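Local coordinates for glucosamine--fructose-6-phosphate aminotransferase [isomerizing] (Francisella tularensis subsp. tularensis, PDB 3TBF), which probably catalyses the transfer of glutamine-derived ammonia to fructose 6-phosphate with isomerisation to glucosamine 6-phosphate, the sugar chemistry belonging to this C-terminal part, at residues Thr71-Tyr74 against Trp75-Tyr79; Lys165-Thr168 against Thr169-Ala173; Leu213-Glu216 against Ile217-Ser221. All coordinates share one frame; numbering follows the deposited sequence.

Contact 1: Thr71-Tyr74 against Trp75-Tyr79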
loop_
_atom_site.group_PDB
_atom_site.type_symbol
_atom_site.label_atom_id
_atom_site.label_comp_id
_atom_site.label_asym_id
_atom_site.label_seq_id
_atom_site.Cartn_x
_atom_site.Cartn_y
_atom_site.Cartn_z
ATOM N N THR A 71 -3.405 6.171 8.649
ATOM C CA THR A 71 -3.106 6.198 10.071
ATOM C C THR A 71 -4.435 6.048 10.792
ATOM O O THR A 71 -4.604 5.247 11.698
ATOM C CB THR A 71 -2.435 7.498 10.447
ATOM O OG1 THR A 71 -1.321 7.747 9.575
ATOM C CG2 THR A 71 -1.957 7.456 11.839
ATOM N N ALA A 72 -5.407 6.808 10.352
ATOM C CA ALA A 72 -6.689 6.907 11.052
ATOM C C ALA A 72 -7.458 5.591 11.083
ATOM O O ALA A 72 -8.319 5.368 11.928
ATOM C CB ALA A 72 -7.577 7.977 10.333
ATOM N N LYS A 73 -7.220 4.740 10.100
ATOM C CA LYS A 73 -7.955 3.494 10.043
ATOM C C LYS A 73 -7.643 2.689 11.315
ATOM O O LYS A 73 -8.523 2.044 11.866
ATOM C CB LYS A 73 -7.616 2.738 8.763
ATOM C CG LYS A 73 -7.779 1.227 8.854
ATOM C CD LYS A 73 -7.498 0.510 7.542
ATOM C CE LYS A 73 -8.035 -0.930 7.624
ATOM N NZ LYS A 73 -8.304 -1.508 6.337
ATOM N N TYR A 74 -6.412 2.743 11.792
ATOM C CA TYR A 74 -6.040 1.958 12.964
ATOM C C TYR A 74 -6.918 2.448 14.118
ATOM O O TYR A 74 -7.475 1.630 14.871
ATOM C CB TYR A 74 -4.560 2.119 13.295
ATOM C CG TYR A 74 -3.639 1.351 12.385
ATOM C CD1 TYR A 74 -3.330 1.818 11.125
ATOM C CD2 TYR A 74 -3.031 0.166 12.793
ATOM C CE1 TYR A 74 -2.454 1.104 10.238
ATOM C CE2 TYR A 74 -2.156 -0.548 11.935
ATOM C CZ TYR A 74 -1.879 -0.068 10.651
ATOM O OH TYR A 74 -1.025 -0.761 9.781
ATOM N N TRP A 75 -7.061 3.777 14.237
ATOM C CA TRP A 75 -7.782 4.412 15.367
ATOM C C TRP A 75 -9.273 4.087 15.249
ATOM O O TRP A 75 -9.902 3.732 16.231
ATOM C CB TRP A 75 -7.651 5.942 15.331
ATOM C CG TRP A 75 -6.336 6.487 15.602
ATOM C CD1 TRP A 75 -5.377 5.946 16.402
ATOM C CD2 TRP A 75 -5.828 7.757 15.162
ATOM N NE1 TRP A 75 -4.287 6.792 16.472
ATOM C CE2 TRP A 75 -4.547 7.918 15.735
ATOM C CE3 TRP A 75 -6.327 8.760 14.351
ATOM C CZ2 TRP A 75 -3.748 9.044 15.509
ATOM C CZ3 TRP A 75 -5.527 9.906 14.125
ATOM C CH2 TRP A 75 -4.247 10.028 14.712
ATOM N N ILE A 76 -9.809 4.214 14.047
ATOM C CA ILE A 76 -11.232 4.021 13.832
ATOM C C ILE A 76 -11.700 2.618 14.151
ATOM O O ILE A 76 -12.709 2.428 14.806
ATOM C CB ILE A 76 -11.669 4.357 12.426
ATOM C CG1 ILE A 76 -11.550 5.861 12.188
ATOM C CG2 ILE A 76 -13.112 3.936 12.258
ATOM C CD1 ILE A 76 -11.599 6.283 10.780
ATOM N N GLU A 77 -10.969 1.640 13.658
ATOM C CA GLU A 77 -11.272 0.261 13.941
ATOM C C GLU A 77 -11.102 -0.089 15.408
ATOM O O GLU A 77 -11.968 -0.709 15.985
ATOM C CB GLU A 77 -10.428 -0.629 13.021
ATOM C CG GLU A 77 -10.873 -0.463 11.559
ATOM C CD GLU A 77 -10.852 -1.751 10.701
ATOM O OE1 GLU A 77 -10.291 -2.794 11.168
ATOM O OE2 GLU A 77 -11.420 -1.671 9.560
ATOM N N LYS A 78 -10.020 0.363 16.011
ATOM C CA LYS A 78 -9.703 0.010 17.368
ATOM C C LYS A 78 -10.591 0.697 18.400
ATOM O O LYS A 78 -11.037 0.038 19.326
ATOM C CB LYS A 78 -8.236 0.380 17.676
ATOM C CG LYS A 78 -7.833 0.190 19.127
ATOM C CD LYS A 78 -6.291 0.229 19.319
ATOM C CE LYS A 78 -5.954 0.076 20.790
ATOM N NZ LYS A 78 -4.490 0.129 21.043
ATOM N N TYR A 79 -10.803 2.016 18.263
ATOM C CA TYR A 79 -11.533 2.806 19.237
ATOM C C TYR A 79 -12.993 2.998 18.924
ATOM O O TYR A 79 -13.804 2.843 19.798
ATOM C CB TYR A 79 -10.879 4.178 19.413
ATOM C CG TYR A 79 -9.543 4.112 20.073
ATOM C CD1 TYR A 79 -9.422 3.983 21.454
ATOM C CD2 TYR A 79 -8.386 4.140 19.338
ATOM C CE1 TYR A 79 -8.159 3.902 22.087
ATOM C CE2 TYR A 79 -7.133 4.054 19.946
ATOM C CZ TYR A 79 -7.026 3.944 21.316
ATOM O OH TYR A 79 -5.783 3.890 21.871
#

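Contact 2: Lys165-Thr168 against Thr169-Ala173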
loop_
_atom_site.group_PDB
_atom_site.type_symbol
_atom_site.label_atom_id
_atom_site.label_comp_id
_atom_site.label_asym_id
_atom_site.label_seq_id
_atom_site.Cartn_x
_atom_site.Cartn_y
_atom_site.Cartn_z
ATOM N N LYS A 165 2.019 21.078 8.357
ATOM C CA LYS A 165 0.926 21.293 9.273
ATOM C C LYS A 165 -0.418 20.789 8.758
ATOM O O LYS A 165 -1.304 20.480 9.540
ATOM C CB LYS A 165 0.881 22.743 9.688
ATOM C CG LYS A 165 0.477 23.656 8.596
ATOM C CD LYS A 165 0.759 25.062 8.914
ATOM C CE LYS A 165 0.218 25.941 7.778
ATOM N NZ LYS A 165 0.034 27.368 8.227
ATOM N N ALA A 166 -0.574 20.657 7.447
ATOM C CA ALA A 166 -1.795 20.065 6.887
ATOM C C ALA A 166 -1.898 18.582 7.248
ATOM O O ALA A 166 -2.989 18.077 7.416
ATOM C CB ALA A 166 -1.824 20.218 5.415
ATOM N N PHE A 167 -0.773 17.885 7.349
ATOM C CA PHE A 167 -0.801 16.504 7.690
ATOM C C PHE A 167 -1.121 16.262 9.156
ATOM O O PHE A 167 -1.977 15.450 9.472
ATOM C CB PHE A 167 0.529 15.855 7.364
ATOM C CG PHE A 167 0.609 14.414 7.777
ATOM C CD1 PHE A 167 -0.036 13.448 7.062
ATOM C CD2 PHE A 167 1.351 14.042 8.864
ATOM C CE1 PHE A 167 0.074 12.086 7.433
ATOM C CE2 PHE A 167 1.476 12.707 9.249
ATOM C CZ PHE A 167 0.812 11.732 8.569
ATOM N N THR A 168 -0.443 16.975 10.050
ATOM C CA THR A 168 -0.682 16.801 11.457
ATOM C C THR A 168 -2.077 17.234 11.879
ATOM O O THR A 168 -2.687 16.535 12.665
ATOM C CB THR A 168 0.397 17.466 12.290
ATOM O OG1 THR A 168 0.573 18.823 11.865
ATOM C CG2 THR A 168 1.701 16.662 12.182
ATOM N N THR A 169 -2.586 18.333 11.316
ATOM C CA THR A 169 -3.948 18.735 11.574
ATOM C C THR A 169 -4.977 17.808 10.972
ATOM O O THR A 169 -6.087 17.646 11.533
ATOM C CB THR A 169 -4.248 20.185 11.116
ATOM O OG1 THR A 169 -4.094 20.306 9.706
ATOM C CG2 THR A 169 -3.332 21.176 11.814
ATOM N N GLN A 170 -4.651 17.156 9.847
ATOM C CA GLN A 170 -5.570 16.122 9.346
ATOM C C GLN A 170 -5.612 14.942 10.285
ATOM O O GLN A 170 -6.686 14.447 10.600
ATOM C CB GLN A 170 -5.246 15.698 7.940
ATOM C CG GLN A 170 -5.585 16.768 6.910
ATOM C CD GLN A 170 -4.858 16.531 5.596
ATOM O OE1 GLN A 170 -4.157 15.539 5.444
ATOM N NE2 GLN A 170 -5.060 17.414 4.629
ATOM N N LEU A 171 -4.468 14.527 10.792
ATOM C CA LEU A 171 -4.439 13.500 11.829
ATOM C C LEU A 171 -5.272 13.899 13.041
ATOM O O LEU A 171 -6.092 13.157 13.512
ATOM C CB LEU A 171 -3.013 13.254 12.275
ATOM C CG LEU A 171 -2.127 12.096 11.724
ATOM C CD1 LEU A 171 -2.717 11.268 10.626
ATOM C CD2 LEU A 171 -0.765 12.601 11.341
ATOM N N VAL A 172 -5.081 15.091 13.554
ATOM C CA VAL A 172 -5.830 15.482 14.712
ATOM C C VAL A 172 -7.342 15.483 14.417
ATOM O O VAL A 172 -8.121 14.958 15.209
ATOM C CB VAL A 172 -5.344 16.842 15.257
ATOM C CG1 VAL A 172 -6.321 17.430 16.240
ATOM C CG2 VAL A 172 -4.020 16.688 15.947
ATOM N N ALA A 173 -7.763 16.031 13.274
ATOM C CA ALA A 173 -9.184 16.015 12.939
ATOM C C ALA A 173 -9.708 14.580 12.931
ATOM O O ALA A 173 -10.827 14.314 13.385
ATOM C CB ALA A 173 -9.424 16.695 11.609
#

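Contact 3: Leu213-Glu216 against Ile217-Ser221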
loop_
_atom_site.group_PDB
_atom_site.type_symbol
_atom_site.label_atom_id
_atom_site.label_comp_id
_atom_site.label_asym_id
_atom_site.label_seq_id
_atom_site.Cartn_x
_atom_site.Cartn_y
_atom_site.Cartn_z
ATOM N N LEU A 213 14.308 18.848 18.858
ATOM C CA LEU A 213 15.316 18.001 18.241
ATOM C C LEU A 213 15.911 18.618 16.988
ATOM O O LEU A 213 16.789 18.025 16.341
ATOM C CB LEU A 213 14.730 16.637 17.916
ATOM C CG LEU A 213 14.102 15.859 19.059
ATOM C CD1 LEU A 213 13.646 14.528 18.479
ATOM C CD2 LEU A 213 15.103 15.635 20.230
ATOM N N ASP A 214 15.429 19.800 16.641
ATOM C CA ASP A 214 15.836 20.499 15.410
ATOM C C ASP A 214 17.354 20.521 15.213
ATOM O O ASP A 214 17.881 20.003 14.212
ATOM C CB ASP A 214 15.223 21.895 15.430
ATOM C CG ASP A 214 15.437 22.688 14.167
ATOM O OD1 ASP A 214 16.189 22.310 13.297
ATOM O OD2 ASP A 214 14.858 23.793 14.061
ATOM N N THR A 215 18.063 21.069 16.186
ATOM C CA THR A 215 19.512 21.221 16.130
ATOM C C THR A 215 20.219 19.881 15.958
ATOM O O THR A 215 21.077 19.756 15.068
ATOM C CB THR A 215 20.015 22.010 17.395
ATOM O OG1 THR A 215 19.520 23.367 17.325
ATOM C CG2 THR A 215 21.539 22.005 17.513
ATOM N N GLU A 216 19.871 18.871 16.757
ATOM C CA GLU A 216 20.468 17.536 16.574
ATOM C C GLU A 216 20.150 16.933 15.192
ATOM O O GLU A 216 21.008 16.247 14.598
ATOM C CB GLU A 216 19.964 16.563 17.628
ATOM C CG GLU A 216 20.892 16.406 18.823
ATOM C CD GLU A 216 20.203 16.376 20.181
ATOM O OE1 GLU A 216 18.964 16.610 20.323
ATOM O OE2 GLU A 216 20.962 16.137 21.147
ATOM N N ILE A 217 18.938 17.178 14.683
ATOM C CA ILE A 217 18.592 16.650 13.359
ATOM C C ILE A 217 19.387 17.352 12.272
ATOM O O ILE A 217 19.820 16.700 11.300
ATOM C CB ILE A 217 17.103 16.686 13.070
ATOM C CG1 ILE A 217 16.382 15.696 13.990
ATOM C CG2 ILE A 217 16.838 16.347 11.641
ATOM C CD1 ILE A 217 14.944 16.047 14.211
ATOM N N ASP A 218 19.658 18.637 12.466
ATOM C CA ASP A 218 20.553 19.352 11.576
ATOM C C ASP A 218 21.916 18.683 11.510
ATOM O O ASP A 218 22.370 18.365 10.434
ATOM C CB ASP A 218 20.704 20.816 11.996
ATOM C CG ASP A 218 21.331 21.665 10.909
ATOM O OD1 ASP A 218 21.711 21.106 9.871
ATOM O OD2 ASP A 218 21.430 22.896 11.085
ATOM N N GLN A 219 22.546 18.436 12.655
ATOM C CA GLN A 219 23.832 17.739 12.708
ATOM C C GLN A 219 23.813 16.379 11.993
ATOM O O GLN A 219 24.691 16.102 11.219
ATOM C CB GLN A 219 24.256 17.485 14.144
ATOM C CG GLN A 219 24.639 18.714 14.958
ATOM C CD GLN A 219 24.657 18.413 16.499
ATOM O OE1 GLN A 219 24.807 17.244 16.914
ATOM N NE2 GLN A 219 24.497 19.466 17.334
ATOM N N ILE A 220 22.820 15.547 12.282
ATOM C CA ILE A 220 22.621 14.233 11.652
ATOM C C ILE A 220 22.492 14.282 10.113
ATOM O O ILE A 220 23.031 13.462 9.371
ATOM C CB ILE A 220 21.300 13.642 12.147
ATOM C CG1 ILE A 220 21.415 13.126 13.569
ATOM C CG2 ILE A 220 20.848 12.509 11.280
ATOM C CD1 ILE A 220 20.078 12.492 14.020
ATOM N N SER A 221 21.747 15.255 9.636
ATOM C CA SER A 221 21.455 15.354 8.233
ATOM C C SER A 221 22.695 15.411 7.308
ATOM O O SER A 221 22.561 15.114 6.104
ATOM C CB SER A 221 20.560 16.568 7.996
ATOM O OG SER A 221 21.305 17.758 8.035
#

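Contact 1: Thr71-Tyr74 against Trp75-Tyr79
Ala72 and Ile76 meet one turn apart on helix 63-80, the connecting helix of a beta-alpha-beta unit between the parallel strands 56-61 and 84-88 of an SIS domain. Main-chain bonds hold the turn: Ile76 N donates to Ala72 O at 2.8 Å, Glu77 N to Lys73 O at 3.1 Å, and Lys78 N to Tyr74 O at 3.1 Å. The apolar contacts gather round the methyl of Ala72, whose CB is 4.4 Å from Ile76 CD1 and 4.3 Å from Trp75 CE3. Alanine suits this place because helix 165-184 packs close here, Leu174 touching the same methyl. Trp75 keeps CG anti to its carbonyl carbon (chi1 -69°), which sends the indole back toward the start of the helix; there Thr71 CG2 sits over one face, 4.4 Å from Trp75 CZ2. The indole NE1 is spent on Asp333 O, and Phe334 meets the ring as well. Among the charged residues, Lys73 and Glu77 run side by side in the same direction, yet each is held elsewhere: Lys73 NZ by Cys84 O, and Glu77 by Cys84 N through OE2 and by Arg95 of the second subunit through OE1. Consistent with those partners, Lys73 NZ stays 4.5 Å from Glu77 OE2, beyond a salt bridge, while Lys73 CE comes within 4.0 Å of that oxygen.

Contact 2: Lys165-Thr168 against Thr169-Ala173
Thr169 grips Lys165 O twice, its backbone N at 3.1 Å and its hydroxyl OG1 donating at 2.8 Å. Chi1 of 63° sets up the second bond, placing OG1 between the backbone N and the carbonyl carbon and turning it back toward the preceding turn. Threonine thus buries a hydroxyl without needing a partner outside its own helix, while Ala24 and Thr28 of helix 21-30 and Thr153 and Ala155 pack against it. Beside it, Gln170 N reaches Ala166 O at 3.1 Å from well above the carbonyl plane (42° out of it), and the extended Gln170 side chain runs past the same oxygen, with CG 3.0 Å from Ala166 O. Its amide oxygen OE1 is hydrogen-bonded to Ser65 OG, near the start of helix 63-80. Phe167 and Leu171 form the apolar flank, Leu171 CD2 lying over one face of the phenyl ring, although the model brings these groups improbably close and their exact fit is doubtful. Ala68 of helix 63-80 touches both, and helix 335-355 adds Thr341 against Phe167 and Val338 against Leu171. Further out, Glu158 accepts from Ala166 N in the first turn, Lys165 NZ forms a salt bridge with Glu20, and Thr168 OG1 bonds Gln21. The start of helix 165-184 is therefore a buried segment whose polar groups are paired internally or with neighbouring elements, which lets threonines, a glutamine and even a lysine lie inside the protein.

Contact 3: Leu213-Glu216 against Ile217-Ser221
Leu213, at the start of a short helix, meets Ile217 one turn on, the terminal methyl CD1 of Ile217 resting 3.8 Å from Leu213 CB. Ile217 places CG1 anti to its carbonyl carbon (chi1 -68°), beside the backbone N, and this turns the branch back one turn; on its way CG1 passes 3.3 Å from Leu213 O, the carbonyl that also accepts Ile217 N at 2.8 Å. Thr215 and Gln219 lie at an angle to each other on the exposed side, where the methyl CG2 of Thr215, not its hydroxyl, approaches Gln219 NE2 at 3.9 Å. This is loose contact, as befits polar residues whose ends can meet solvent. Helix 214-221 is amphipathic, one long side lying against strand 324-328, an outermost strand of the five-stranded parallel sheet of the second half of the chain. Leu326 of that strand receives Ile217 and Ile220, and Ile324 touches Ile220 too; branched aliphatic chains suit this apolar seat. Glu216 also touches Leu326, although the residue as a whole is exposed. On another side Asp214 and Asp218 extend near each other, Asp214 OD1 standing 5.7 Å from Asp218 OD2. Any repulsion is probably eased by the partners of Asp214, namely His350 NE2 at OD1 and Tyr19 OH at OD2. His350 also packs on Asp218 and Ser221, and the small Ser221 turns its hydroxyl back on the helix, OG donating to Asp218 O at 2.7 Å.

In the fold
Contacts 1 and 2 belong to one SIS domain and touch directly: helices 63-80 and 165-184 pack so that Thr71 CB lies 3.8 Å from Leu171 CD1, and Trp75 CZ3 meets Leu171 O. Contact 2 is wholly buried, sits nearer the chain's centre and meets only its own chain, whereas contact 1 is largely buried but reaches the second subunit through charged and phenolic groups. Contact 3 is the peripheral one, with centres about 32 Å from contact 1 and 23 Å from contact 2; its outer side is polar and solvent-exposed. Helix 335-355 borders contacts 2 and 3, receiving Phe167, Leu171 and Thr168 from one and aspartate and serine from the other.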